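Local coordinates for Endoglucanase(Endo-1,4-beta-glucanase)protein (Pseudomonas stutzeri, PDB 6R2J) that probably hydrolyses beta-1,4-glycosidic bonds in cellulose-type glucans, as a family 5 endoglucanase, and binds cellobiose in the crystal, at residues His14-Ser19 / Arg53-Pro58; His43-Ala48 / Ala88-Lys93; Val94-His99 / Pro134-Tyr139. All coordinates share one frame; numbering follows the deposited sequence. Where two conformers were deposited one is given.

Contact 1: His14-Ser19 / Arg53-Pro58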
loop_
_atom_site.group_PDB
_atom_site.type_symbol
_atom_site.label_atom_id
_atom_site.label_comp_id
_atom_site.label_asym_id
_atom_site.label_seq_id
_atom_site.Cartn_x
_atom_site.Cartn_y
_atom_site.Cartn_z
ATOM N N HIS A 14 -2.635 -7.636 -8.901
ATOM C CA HIS A 14 -2.233 -6.294 -9.306
ATOM C C HIS A 14 -3.396 -5.332 -9.188
ATOM O O HIS A 14 -4.397 -5.436 -9.918
ATOM C CB HIS A 14 -1.642 -6.314 -10.705
ATOM C CG HIS A 14 -0.444 -7.196 -10.802
ATOM N ND1 HIS A 14 0.618 -7.083 -9.935
ATOM C CD2 HIS A 14 -0.175 -8.261 -11.591
ATOM C CE1 HIS A 14 1.509 -8.019 -10.210
ATOM N NE2 HIS A 14 1.059 -8.733 -11.222
ATOM N N GLY A 15 -3.255 -4.420 -8.235
ATOM C CA GLY A 15 -4.327 -3.548 -7.858
ATOM C C GLY A 15 -3.888 -2.124 -7.968
ATOM O O GLY A 15 -2.937 -1.833 -8.710
ATOM N N VAL A 16 -4.570 -1.249 -7.213
ATOM C CA VAL A 16 -4.403 0.189 -7.334
ATOM C C VAL A 16 -4.479 0.823 -5.962
ATOM O O VAL A 16 -5.294 0.436 -5.129
ATOM C CB VAL A 16 -5.488 0.816 -8.240
ATOM C CG1 VAL A 16 -5.311 0.404 -9.726
ATOM C CG2 VAL A 16 -6.877 0.465 -7.738
ATOM N N ASN A 17 -3.667 1.844 -5.752
ATOM C CA ASN A 17 -3.900 2.730 -4.634
ATOM C C ASN A 17 -5.009 3.716 -5.003
ATOM O O ASN A 17 -5.006 4.273 -6.106
ATOM C CB ASN A 17 -2.631 3.503 -4.319
ATOM C CG ASN A 17 -1.568 2.649 -3.687
ATOM O OD1 ASN A 17 -1.555 2.483 -2.466
ATOM N ND2 ASN A 17 -0.633 2.153 -4.493
ATOM N N ILE A 18 -5.920 3.971 -4.051
ATOM C CA ILE A 18 -7.076 4.841 -4.262
ATOM C C ILE A 18 -7.058 6.026 -3.300
ATOM O O ILE A 18 -6.997 5.836 -2.071
ATOM C CB ILE A 18 -8.389 4.049 -4.158
ATOM C CG1 ILE A 18 -8.438 2.985 -5.272
ATOM C CG2 ILE A 18 -9.593 4.990 -4.267
ATOM C CD1 ILE A 18 -8.655 3.515 -6.728
ATOM N N SER A 19 -7.121 7.244 -3.860
ATOM C CA SER A 19 -7.114 8.508 -3.149
ATOM C C SER A 19 -8.444 8.687 -2.411
ATOM O O SER A 19 -9.433 7.988 -2.705
ATOM C CB SER A 19 -6.815 9.653 -4.124
ATOM O OG SER A 19 -7.709 9.573 -5.181
ATOM N N ARG A 53 -9.422 -6.278 -8.387
ATOM C CA ARG A 53 -10.086 -6.641 -7.148
ATOM C C ARG A 53 -9.284 -6.273 -5.906
ATOM O O ARG A 53 -9.742 -6.538 -4.785
ATOM C CB ARG A 53 -10.339 -8.144 -7.142
ATOM C CG ARG A 53 -11.428 -8.579 -8.060
ATOM C CD ARG A 53 -11.871 -9.995 -7.695
ATOM N NE ARG A 53 -12.854 -10.465 -8.654
ATOM C CZ ARG A 53 -14.144 -10.563 -8.394
ATOM N NH1 ARG A 53 -14.608 -10.256 -7.178
ATOM N NH2 ARG A 53 -14.964 -10.980 -9.349
ATOM N N LEU A 54 -8.110 -5.669 -6.072
ATOM C CA LEU A 54 -7.228 -5.302 -4.978
ATOM C C LEU A 54 -7.095 -3.786 -4.909
ATOM O O LEU A 54 -6.839 -3.126 -5.926
ATOM C CB LEU A 54 -5.859 -5.966 -5.181
ATOM C CG LEU A 54 -4.747 -5.765 -4.154
ATOM C CD1 LEU A 54 -5.157 -6.499 -2.879
ATOM C CD2 LEU A 54 -3.386 -6.204 -4.658
ATOM N N ILE A 55 -7.257 -3.247 -3.706
ATOM C CA ILE A 55 -7.187 -1.819 -3.452
ATOM C C ILE A 55 -6.338 -1.594 -2.203
ATOM O O ILE A 55 -6.548 -2.236 -1.170
ATOM C CB ILE A 55 -8.588 -1.219 -3.234
ATOM C CG1 ILE A 55 -9.478 -1.503 -4.447
ATOM C CG2 ILE A 55 -8.489 0.278 -2.921
ATOM C CD1 ILE A 55 -9.175 -0.642 -5.641
ATOM N N ARG A 56 -5.383 -0.676 -2.304
ATOM C CA ARG A 56 -4.661 -0.157 -1.155
ATOM C C ARG A 56 -5.195 1.240 -0.877
ATOM O O ARG A 56 -5.251 2.081 -1.783
ATOM C CB ARG A 56 -3.146 -0.122 -1.387
ATOM C CG ARG A 56 -2.368 0.516 -0.184
ATOM C CD ARG A 56 -0.913 0.277 -0.410
ATOM N NE ARG A 56 0.043 0.747 0.594
ATOM C CZ ARG A 56 0.741 1.872 0.523
ATOM N NH1 ARG A 56 0.558 2.726 -0.477
ATOM N NH2 ARG A 56 1.653 2.125 1.448
ATOM N N PHE A 57 -5.609 1.490 0.355
ATOM C CA PHE A 57 -6.274 2.753 0.662
ATOM C C PHE A 57 -5.574 3.525 1.769
ATOM O O PHE A 57 -5.763 3.209 2.959
ATOM C CB PHE A 57 -7.737 2.522 1.023
ATOM C CG PHE A 57 -8.509 3.796 1.124
ATOM C CD1 PHE A 57 -8.878 4.470 -0.030
ATOM C CD2 PHE A 57 -8.804 4.361 2.347
ATOM C CE1 PHE A 57 -9.582 5.674 0.013
ATOM C CE2 PHE A 57 -9.481 5.597 2.400
ATOM C CZ PHE A 57 -9.885 6.232 1.233
ATOM N N PRO A 58 -4.787 4.564 1.430
ATOM C CA PRO A 58 -4.145 5.386 2.474
ATOM C C PRO A 58 -5.129 6.264 3.263
ATOM O O PRO A 58 -6.078 6.846 2.718
ATOM C CB PRO A 58 -3.127 6.242 1.695
ATOM C CG PRO A 58 -2.944 5.534 0.358
ATOM C CD PRO A 58 -4.271 4.867 0.071
HETATM O O HOH W 1 -6.682 -7.020 -9.120
HETATM O O HOH W 2 -6.628 7.452 0.195
#
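Asn17 and Arg56, paired in register, rise from the same face of the sheet and lie side by side. In Arg56 CG stands anti to the backbone N (chi1 177°), and the chain stays extended to NE. In Asn17 CG lies beside its own backbone N (chi1 -72°). Asn17 OD1 takes a hydrogen bond of 2.9 Å from Arg56 NH1, nearly straight at 168°. The oxygen lies in the guanidinium plane, while the amide plane stands almost perpendicular to it. The backbones are parallel neighbours. Val16 N bonds to Leu54 O, Arg56 N to Val16 O at 3.0 Å, and Ile18 N to Arg56 O at 3.0 Å. On the other face Val16 and Ile55 run side by side, and Val16 CG2 presses on Ile55 CD1 at 3.3 Å, a tight pair. The Ile18 and Ile55 side chains cross obliquely, with Ile18 CG1 3.6 Å from Ile55 CG2. Two waters extend the ladder. One joins His14 O to Arg53 N. The other donates to Ile18 O and Pro58 O and sits over one face of the Phe57 ring, towards the rim. Gly15, with no side chain, brings its CA within 3.2 Å of Leu54 O. Beyond the pair, Arg56 makes salt bridges to Asp140, Glu175 and Glu252 and a hydrogen bond to Asn143, while Asn17 ND2 reaches carbonyls of Gly251 and Tyr282. An alanine in place of Arg56 would probably leave Asn17 OD1 without this donor and the three carboxylates without a shared positive partner. The buried guanidinium is probably kept charged by the carboxylates around it, and Asn17 is one of several groups that fix its rotation. The Arg56 side chain lies about 9 Å from a bound glucose, near the glycan pocket.

Contact 2: His43-Ala48 / Ala88-Lys93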
loop_
_atom_site.group_PDB
_atom_site.type_symbol
_atom_site.label_atom_id
_atom_site.label_comp_id
_atom_site.label_asym_id
_atom_site.label_seq_id
_atom_site.Cartn_x
_atom_site.Cartn_y
_atom_site.Cartn_z
ATOM N N HIS A 43 -15.734 4.929 -8.468
ATOM C CA HIS A 43 -14.345 4.495 -8.497
ATOM C C HIS A 43 -14.243 2.983 -8.346
ATOM O O HIS A 43 -13.571 2.311 -9.136
ATOM C CB HIS A 43 -13.547 5.245 -7.423
ATOM C CG HIS A 43 -13.603 6.730 -7.585
ATOM N ND1 HIS A 43 -14.298 7.551 -6.727
ATOM C CD2 HIS A 43 -13.072 7.534 -8.532
ATOM C CE1 HIS A 43 -14.162 8.803 -7.120
ATOM N NE2 HIS A 43 -13.448 8.817 -8.232
ATOM N N PHE A 44 -14.920 2.421 -7.362
ATOM C CA PHE A 44 -14.800 0.985 -7.158
ATOM C C PHE A 44 -15.379 0.215 -8.330
ATOM O O PHE A 44 -14.837 -0.828 -8.712
ATOM C CB PHE A 44 -15.486 0.618 -5.865
ATOM C CG PHE A 44 -14.848 1.253 -4.662
ATOM C CD1 PHE A 44 -13.818 0.607 -3.985
ATOM C CD2 PHE A 44 -15.251 2.529 -4.209
ATOM C CE1 PHE A 44 -13.248 1.182 -2.880
ATOM C CE2 PHE A 44 -14.651 3.115 -3.085
ATOM C CZ PHE A 44 -13.668 2.438 -2.422
ATOM N N LYS A 45 -16.477 0.721 -8.908
ATOM C CA LYS A 45 -17.091 0.114 -10.086
ATOM C C LYS A 45 -16.158 0.177 -11.290
ATOM O O LYS A 45 -15.998 -0.814 -12.018
ATOM C CB LYS A 45 -18.405 0.836 -10.397
ATOM C CG LYS A 45 -19.245 0.299 -11.583
ATOM C CD LYS A 45 -19.290 -1.202 -11.656
ATOM C CE LYS A 45 -20.322 -1.683 -12.663
ATOM N NZ LYS A 45 -20.983 -0.608 -13.422
ATOM N N TYR A 46 -15.550 1.337 -11.539
ATOM C CA TYR A 46 -14.613 1.433 -12.650
ATOM C C TYR A 46 -13.508 0.385 -12.528
ATOM O O TYR A 46 -13.236 -0.356 -13.474
ATOM C CB TYR A 46 -14.006 2.833 -12.748
ATOM C CG TYR A 46 -12.950 2.886 -13.835
ATOM C CD1 TYR A 46 -13.304 2.882 -15.163
ATOM C CD2 TYR A 46 -11.596 2.896 -13.519
ATOM C CE1 TYR A 46 -12.323 2.891 -16.154
ATOM C CE2 TYR A 46 -10.626 2.916 -14.472
ATOM C CZ TYR A 46 -10.980 2.907 -15.793
ATOM O OH TYR A 46 -9.997 2.915 -16.760
ATOM N N TYR A 47 -12.834 0.318 -11.382
ATOM C CA TYR A 47 -11.676 -0.576 -11.301
ATOM C C TYR A 47 -12.108 -2.028 -11.312
ATOM O O TYR A 47 -11.474 -2.861 -11.954
ATOM C CB TYR A 47 -10.787 -0.209 -10.113
ATOM C CG TYR A 47 -10.126 1.127 -10.354
ATOM C CD1 TYR A 47 -9.006 1.248 -11.200
ATOM C CD2 TYR A 47 -10.654 2.273 -9.800
ATOM C CE1 TYR A 47 -8.417 2.488 -11.457
ATOM C CE2 TYR A 47 -10.089 3.510 -10.028
ATOM C CZ TYR A 47 -8.963 3.631 -10.842
ATOM O OH TYR A 47 -8.416 4.885 -11.034
ATOM N N ALA A 48 -13.223 -2.346 -10.662
ATOM C CA ALA A 48 -13.799 -3.682 -10.824
ATOM C C ALA A 48 -14.066 -3.988 -12.292
ATOM O O ALA A 48 -13.796 -5.099 -12.772
ATOM C CB ALA A 48 -15.114 -3.781 -10.051
ATOM N N ALA A 88 -16.264 -4.011 -1.100
ATOM C CA ALA A 88 -16.734 -5.393 -0.981
ATOM C C ALA A 88 -17.957 -5.655 -1.861
ATOM O O ALA A 88 -18.120 -6.757 -2.418
ATOM C CB ALA A 88 -17.077 -5.708 0.479
ATOM N N GLN A 89 -18.845 -4.665 -1.972
ATOM C CA GLN A 89 -19.981 -4.825 -2.864
ATOM C C GLN A 89 -19.526 -5.061 -4.294
ATOM O O GLN A 89 -20.241 -5.714 -5.071
ATOM C CB GLN A 89 -20.865 -3.586 -2.833
ATOM C CG GLN A 89 -21.663 -3.396 -1.570
ATOM C CD GLN A 89 -22.417 -2.074 -1.548
ATOM O OE1 GLN A 89 -22.600 -1.548 -0.496
ATOM N NE2 GLN A 89 -22.829 -1.538 -2.695
ATOM N N ASN A 90 -18.370 -4.512 -4.669
ATOM C CA ASN A 90 -17.821 -4.656 -6.002
ATOM C C ASN A 90 -16.791 -5.761 -6.086
ATOM O O ASN A 90 -15.938 -5.728 -6.979
ATOM C CB ASN A 90 -17.207 -3.346 -6.458
ATOM C CG ASN A 90 -18.252 -2.348 -6.907
ATOM O OD1 ASN A 90 -18.834 -2.456 -8.022
ATOM N ND2 ASN A 90 -18.512 -1.351 -6.043
ATOM N N GLY A 91 -16.851 -6.737 -5.182
ATOM C CA GLY A 91 -15.956 -7.879 -5.250
ATOM C C GLY A 91 -14.503 -7.579 -5.021
ATOM O O GLY A 91 -13.658 -8.371 -5.446
ATOM N N GLN A 92 -14.192 -6.479 -4.328
ATOM C CA GLN A 92 -12.826 -6.059 -4.027
ATOM C C GLN A 92 -12.509 -6.205 -2.532
ATOM O O GLN A 92 -13.394 -6.217 -1.670
ATOM C CB GLN A 92 -12.589 -4.594 -4.456
ATOM C CG GLN A 92 -12.613 -4.362 -5.950
ATOM C CD GLN A 92 -13.057 -2.974 -6.368
ATOM O OE1 GLN A 92 -13.751 -2.254 -5.649
ATOM N NE2 GLN A 92 -12.659 -2.597 -7.555
ATOM N N LYS A 93 -11.213 -6.277 -2.224
ATOM C CA LYS A 93 -10.739 -6.290 -0.845
ATOM C C LYS A 93 -9.653 -5.229 -0.693
ATOM O O LYS A 93 -8.877 -4.963 -1.617
ATOM C CB LYS A 93 -10.274 -7.680 -0.414
ATOM C CG LYS A 93 -11.396 -8.735 -0.523
ATOM C CD LYS A 93 -10.978 -10.085 0.060
ATOM C CE LYS A 93 -12.066 -11.132 -0.156
ATOM N NZ LYS A 93 -11.681 -12.527 0.241
#
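Phe44 and Ala48 lie on one turn of helix 41-49, and their side of it meets the chain where helix 74-89 ends. That end is a Schellman motif, with Gly91 at positive phi as the C-prime residue, Gln92 N bonded to Ala87 O, and Gly91 N bonded to Ala88 O at 3.0 Å. The nearest CA pair is Lys45 and Asn90, 6.3 Å apart, with no backbone hydrogen bond across. Gln92 reaches across with its chain extended beyond CG. Its NE2 gives a weak hydrogen bond of 3.0 Å to Phe44 O, bent to 134°. The same carbonyl already accepts Ala48 N within the helix, also at 3.0 Å. Gln92 NE2 lies close to Ala48 N too, but both are donors and no bond joins them. A further bond from NE2 to Ile52 O helps to hold the amide. Gln92 OE1 comes to the edge of the Phe44 ring, in its plane, 3.3 Å from CD1. Asn90 packs beside Gln92. Its ND2 lies 3.6 Å from Phe44 CB and bonds to Leu86 O, while its OD1 rests against the aliphatic part of Lys45. Ala48 CB touches Asn90 O at 3.7 Å. Around the contact, Phe44 packs on Thr83, Leu86 and Ala87 of helix 74-89. Tyr47 turns to Val16 and Ile18 of strand 14-18, and its OH bonds to Glu297. The contact thus joins helix 41-49 to the C-terminal end of helix 74-89 and the turn after it, where the chain leaves for strand 93-98.

Contact 3: Val94-His99 / Pro134-Tyr139; sequences VILDMH and PGLLGY
Val94 and Leu136 start a parallel strand pair that runs at 29°, with a beta bulge where the register slips by one residue before Ile95 pairs with Gly138. Val94 O takes both amides at the bulge. Leu137 N bonds to it at 2.8 Å, and Gly138 N adds a weak bond at 3.3 Å. Val94 N gives its hydrogen to Gly135 O at 2.7 Å, bent to 135°. Beyond the bulge, Leu96 N bonds to Gly138 O at 3.0 Å. Ile95 lies on one face of the sheet. Leu137, the bulge residue, turns toward strand 93-98 and lies alongside Ile95, pointing the same way. Its CG is anti to its backbone N (chi1 -174°), and from that branch CD2 meets Ile95 CG1 at 3.8 Å. On the other face, Leu96 and Leu136 cross at about a right angle, with Leu96 CG on Leu136 CD1 at 4.0 Å. Leu96 CD1 also comes to the edge of the Tyr139 ring, in its plane, 4.2 Å from CE1. Gly138 has no side chain to pair with Ile95. Farther along the first strand, His99 ND1 bonds to Asp97 OD2 at 2.6 Å, using the syn lone pair of the carboxylate. Neither residue touches 134-139. The face carrying Val94 and Leu96 lies under helix 74-89, through Leu80, Leu84 and Ala87. Tyr139 packs against Ala127 and Phe130 of helix 116-130, and its ring meets that of Trp123. Strand 54-59 pairs with the other edge of strand 93-98. The two strands form part of the barrel wall, with helices 74-89 and 116-130 on its outside.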
loop_
_atom_site.group_PDB
_atom_site.type_symbol
_atom_site.label_atom_id
_atom_site.label_comp_id
_atom_site.label_asym_id
_atom_site.label_seq_id
_atom_site.Cartn_x
_atom_site.Cartn_y
_atom_site.Cartn_z
ATOM N N VAL A 94 -9.627 -4.605 0.475
ATOM C CA VAL A 94 -8.894 -3.364 0.679
ATOM C C VAL A 94 -7.792 -3.556 1.709
ATOM O O VAL A 94 -7.991 -4.191 2.747
ATOM C CB VAL A 94 -9.859 -2.237 1.118
ATOM C CG1 VAL A 94 -9.109 -0.961 1.448
ATOM C CG2 VAL A 94 -10.938 -2.029 0.039
ATOM N N ILE A 95 -6.643 -2.959 1.425
ATOM C CA ILE A 95 -5.560 -2.803 2.385
ATOM C C ILE A 95 -5.672 -1.387 2.928
ATOM O O ILE A 95 -5.393 -0.410 2.226
ATOM C CB ILE A 95 -4.188 -3.073 1.731
ATOM C CG1 ILE A 95 -4.176 -4.489 1.095
ATOM C CG2 ILE A 95 -2.994 -2.967 2.725
ATOM C CD1 ILE A 95 -2.891 -4.873 0.444
ATOM N N LEU A 96 -6.074 -1.281 4.189
ATOM C CA LEU A 96 -6.047 0.004 4.873
ATOM C C LEU A 96 -4.615 0.371 5.249
ATOM O O LEU A 96 -3.928 -0.386 5.935
ATOM C CB LEU A 96 -6.929 -0.016 6.117
ATOM C CG LEU A 96 -8.418 -0.182 5.800
ATOM C CD1 LEU A 96 -9.191 -0.126 7.107
ATOM C CD2 LEU A 96 -8.928 0.856 4.833
ATOM N N ASP A 97 -4.165 1.539 4.806
ATOM C CA ASP A 97 -2.764 1.931 4.910
ATOM C C ASP A 97 -2.705 3.170 5.778
ATOM O O ASP A 97 -3.177 4.236 5.358
ATOM C CB ASP A 97 -2.235 2.225 3.503
ATOM C CG ASP A 97 -1.071 3.220 3.477
ATOM O OD1 ASP A 97 -0.232 3.237 4.447
ATOM O OD2 ASP A 97 -1.104 4.028 2.473
ATOM N N MET A 98 -2.118 3.044 6.976
ATOM C CA MET A 98 -1.863 4.208 7.827
ATOM C C MET A 98 -0.645 4.933 7.248
ATOM O O MET A 98 0.504 4.527 7.446
ATOM C CB MET A 98 -1.639 3.810 9.281
ATOM C CG MET A 98 -1.258 4.992 10.158
ATOM S SD MET A 98 -1.184 4.640 11.939
ATOM C CE MET A 98 -2.885 4.266 12.376
ATOM N N HIS A 99 -0.901 6.011 6.523
ATOM C CA HIS A 99 0.064 6.608 5.599
ATOM C C HIS A 99 0.920 7.661 6.322
ATOM O O HIS A 99 0.969 8.846 5.945
ATOM C CB HIS A 99 -0.732 7.231 4.466
ATOM C CG HIS A 99 -0.007 7.323 3.162
ATOM N ND1 HIS A 99 0.339 6.215 2.426
ATOM C CD2 HIS A 99 0.395 8.397 2.440
ATOM C CE1 HIS A 99 0.935 6.601 1.312
ATOM N NE2 HIS A 99 0.974 7.921 1.291
ATOM N N PRO A 134 -16.126 -7.765 5.197
ATOM C CA PRO A 134 -15.826 -8.557 3.981
ATOM C C PRO A 134 -14.871 -7.876 3.007
ATOM O O PRO A 134 -14.087 -8.562 2.330
ATOM C CB PRO A 134 -17.212 -8.852 3.375
ATOM C CG PRO A 134 -18.172 -7.850 4.031
ATOM C CD PRO A 134 -17.580 -7.544 5.399
ATOM N N GLY A 135 -14.914 -6.549 2.924
ATOM C CA GLY A 135 -14.060 -5.829 2.023
ATOM C C GLY A 135 -12.697 -5.536 2.571
ATOM O O GLY A 135 -11.910 -4.842 1.928
ATOM N N LEU A 136 -12.376 -6.055 3.745
ATOM C CA LEU A 136 -11.060 -5.826 4.323
ATOM C C LEU A 136 -10.137 -6.988 3.982
ATOM O O LEU A 136 -10.436 -8.139 4.310
ATOM C CB LEU A 136 -11.133 -5.688 5.841
ATOM C CG LEU A 136 -9.799 -5.450 6.546
ATOM C CD1 LEU A 136 -9.221 -4.067 6.298
ATOM C CD2 LEU A 136 -10.016 -5.709 8.039
ATOM N N LEU A 137 -9.008 -6.685 3.355
ATOM C CA LEU A 137 -7.952 -7.665 3.175
ATOM C C LEU A 137 -6.920 -7.602 4.290
ATOM O O LEU A 137 -6.419 -8.644 4.720
ATOM C CB LEU A 137 -7.212 -7.416 1.871
ATOM C CG LEU A 137 -6.176 -8.464 1.479
ATOM C CD1 LEU A 137 -6.792 -9.825 1.226
ATOM C CD2 LEU A 137 -5.453 -7.911 0.211
ATOM N N GLY A 138 -6.549 -6.412 4.753
ATOM C CA GLY A 138 -5.582 -6.339 5.828
ATOM C C GLY A 138 -5.166 -4.918 6.147
ATOM O O GLY A 138 -5.727 -3.940 5.637
ATOM N N TYR A 139 -4.181 -4.846 7.048
ATOM C CA TYR A 139 -3.731 -3.590 7.647
ATOM C C TYR A 139 -2.274 -3.341 7.271
ATOM O O TYR A 139 -1.373 -4.049 7.737
ATOM C CB TYR A 139 -3.847 -3.576 9.181
ATOM C CG TYR A 139 -5.240 -3.718 9.717
ATOM C CD1 TYR A 139 -6.276 -2.942 9.198
ATOM C CD2 TYR A 139 -5.521 -4.610 10.735
ATOM C CE1 TYR A 139 -7.529 -3.055 9.662
ATOM C CE2 TYR A 139 -6.813 -4.740 11.221
ATOM C CZ TYR A 139 -7.816 -3.954 10.673
ATOM O OH TYR A 139 -9.122 -4.051 11.118
#

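In the fold
From the N terminus, contact 1 closes the first loop by pairing strands 14-18 and 54-59, with helix 41-49 as the crossover between them. Contact 2 opens within that loop, at 43-48, and closes after it, at 88-93, so the two contacts cross along the chain. Contact 3 then follows in series, closing the loop from 94-99 to 134-139 around helix 116-130. Contacts 1 and 3 share one sheet, since strands 54-59 and 93-98 are neighbours. Contact 2 lies outside it and ties helix 41-49 to the end of helix 74-89. The set follows successive beta-alpha steps of the TIM barrel expected of this family.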